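PDB 2IRU: putative DNA ligase-like protein Rv0938/MT0965 from Mycobacterium tuberculosis, which probably repairs DNA double-strand breaks by non-homologous end joining together with Ku, this chain being its N-terminal primase-like polymerase domain. Local coordinates for residues A[172-177]-A[261-266]. Sequence-based numbering, arbitrary orientation.
Sequences PVTSGS and AELDDP
Where strand 171-174 of the mixed sheet in the LigD primase-polymerase domain runs out into a loop that, by similarity, helps bind the polymerase substrate, the short helix 260-263 sets L263 against P172 and T174. The two branches of L263 divide the work: CD1 meets CB of P172 at 4.0 Å, while CD2 approaches CG2 of T174 more loosely, at 4.4 Å. With CG anti to the carbonyl carbon (chi1 -69°), the isobutyl group reaches out from the helix to both residues, whose CB atoms point toward it; V173, between them, turns to the other face of the sheet. L180 of the adjoining strand 180-186 and L268 also touch L263, extending a small buried apolar patch. T174 is two-sided: its methyl faces the leucine, whereas OG1 is hydrogen-bonded to the side chain of R258, and its backbone pairs with A256 of the antiparallel strand 253-257, as that of P172 does with R258 just after it, on the way to helix 260-263. Beyond T174 the chain leaves the leucine and bends in an ST turn, S177 N donating to S175 OG over 3.1 Å. S175, G176 and S177 belong to the site inferred from relatives to bind the polymerase substrate, and S175 O accepts a hydrogen bond from R247, another residue assigned to it by similarity.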
loop_
_atom_site.group_PDB
_atom_site.type_symbol
_atom_site.label_atom_id
_atom_site.label_comp_id
_atom_site.label_asym_id
_atom_site.label_seq_id
_atom_site.Cartn_x
_atom_site.Cartn_y
_atom_site.Cartn_z
ATOM N N PRO A 172 11.126 4.441 1.325
ATOM C CA PRO A 172 10.215 5.077 0.379
ATOM C C PRO A 172 9.589 4.138 -0.634
ATOM O O PRO A 172 10.202 3.169 -1.058
ATOM C CB PRO A 172 11.113 6.088 -0.357
ATOM C CG PRO A 172 12.524 5.523 -0.250
ATOM C CD PRO A 172 12.530 4.461 0.851
ATOM N N VAL A 173 8.365 4.464 -1.009
ATOM C CA VAL A 173 7.623 3.669 -1.980
ATOM C C VAL A 173 6.853 4.641 -2.864
ATOM O O VAL A 173 5.936 5.339 -2.382
ATOM C CB VAL A 173 6.609 2.702 -1.296
ATOM C CG1 VAL A 173 5.866 1.926 -2.368
ATOM C CG2 VAL A 173 7.315 1.738 -0.344
ATOM N N THR A 174 7.229 4.736 -4.139
ATOM C CA THR A 174 6.482 5.628 -5.042
ATOM C C THR A 174 5.117 4.953 -5.231
ATOM O O THR A 174 5.062 3.749 -5.441
ATOM C CB THR A 174 7.212 5.937 -6.357
ATOM O OG1 THR A 174 7.762 4.750 -6.952
ATOM C CG2 THR A 174 8.361 6.961 -6.079
ATOM N N SER A 175 4.054 5.720 -5.112
ATOM C CA SER A 175 2.693 5.147 -5.019
ATOM C C SER A 175 2.155 4.550 -6.306
ATOM O O SER A 175 1.152 3.826 -6.242
ATOM C CB SER A 175 1.685 6.220 -4.564
ATOM O OG SER A 175 1.447 7.140 -5.596
ATOM N N GLY A 176 2.760 4.852 -7.467
ATOM C CA GLY A 176 2.218 4.450 -8.775
ATOM C C GLY A 176 1.252 5.468 -9.354
ATOM O O GLY A 176 0.910 5.408 -10.523
ATOM N N SER A 177 0.814 6.400 -8.509
ATOM C CA SER A 177 -0.079 7.477 -8.919
ATOM C C SER A 177 0.687 8.787 -8.967
ATOM O O SER A 177 1.331 9.086 -9.964
ATOM C CB SER A 177 -1.272 7.559 -7.955
ATOM O OG SER A 177 -2.090 6.426 -8.117
ATOM N N ALA A 261 18.601 7.003 -2.853
ATOM C CA ALA A 261 19.363 7.595 -3.958
ATOM C C ALA A 261 18.511 7.735 -5.210
ATOM O O ALA A 261 18.655 8.698 -5.963
ATOM C CB ALA A 261 20.655 6.806 -4.242
ATOM N N GLU A 262 17.573 6.805 -5.397
ATOM C CA GLU A 262 16.640 6.924 -6.502
ATOM C C GLU A 262 15.801 8.204 -6.431
ATOM O O GLU A 262 15.482 8.795 -7.455
ATOM C CB GLU A 262 15.760 5.664 -6.595
ATOM C CG GLU A 262 16.477 4.559 -7.393
ATOM C CD GLU A 262 15.872 3.186 -7.251
ATOM O OE1 GLU A 262 14.847 3.039 -6.535
ATOM O OE2 GLU A 262 16.449 2.233 -7.851
ATOM N N LEU A 263 15.432 8.622 -5.219
ATOM C CA LEU A 263 14.627 9.833 -5.056
ATOM C C LEU A 263 15.365 11.098 -5.456
ATOM O O LEU A 263 14.721 12.102 -5.759
ATOM C CB LEU A 263 14.107 9.974 -3.624
ATOM C CG LEU A 263 13.057 8.985 -3.155
ATOM C CD1 LEU A 263 12.315 9.536 -1.932
ATOM C CD2 LEU A 263 12.067 8.611 -4.262
ATOM N N ASP A 264 16.701 11.040 -5.475
ATOM C CA ASP A 264 17.556 12.177 -5.855
ATOM C C ASP A 264 17.589 12.439 -7.362
ATOM O O ASP A 264 18.232 13.396 -7.815
ATOM C CB ASP A 264 19.007 11.972 -5.383
ATOM C CG ASP A 264 19.106 11.459 -3.961
ATOM O OD1 ASP A 264 18.217 10.695 -3.533
ATOM O OD2 ASP A 264 20.094 11.784 -3.279
ATOM N N ASP A 265 16.932 11.574 -8.132
ATOM C CA ASP A 265 16.872 11.728 -9.569
ATOM C C ASP A 265 15.782 12.725 -9.974
ATOM O O ASP A 265 14.600 12.489 -9.728
ATOM C CB ASP A 265 16.665 10.379 -10.254
ATOM C CG ASP A 265 17.109 10.390 -11.715
ATOM O OD1 ASP A 265 16.924 11.422 -12.394
ATOM O OD2 ASP A 265 17.616 9.345 -12.182
ATOM N N PRO A 266 16.179 13.850 -10.608
ATOM C CA PRO A 266 15.190 14.847 -11.040
ATOM C C PRO A 266 14.194 14.273 -12.056
ATOM O O PRO A 266 13.087 14.798 -12.203
ATOM C CB PRO A 266 16.047 15.948 -11.678
ATOM C CG PRO A 266 17.342 15.296 -12.008
ATOM C CD PRO A 266 17.553 14.245 -10.967
#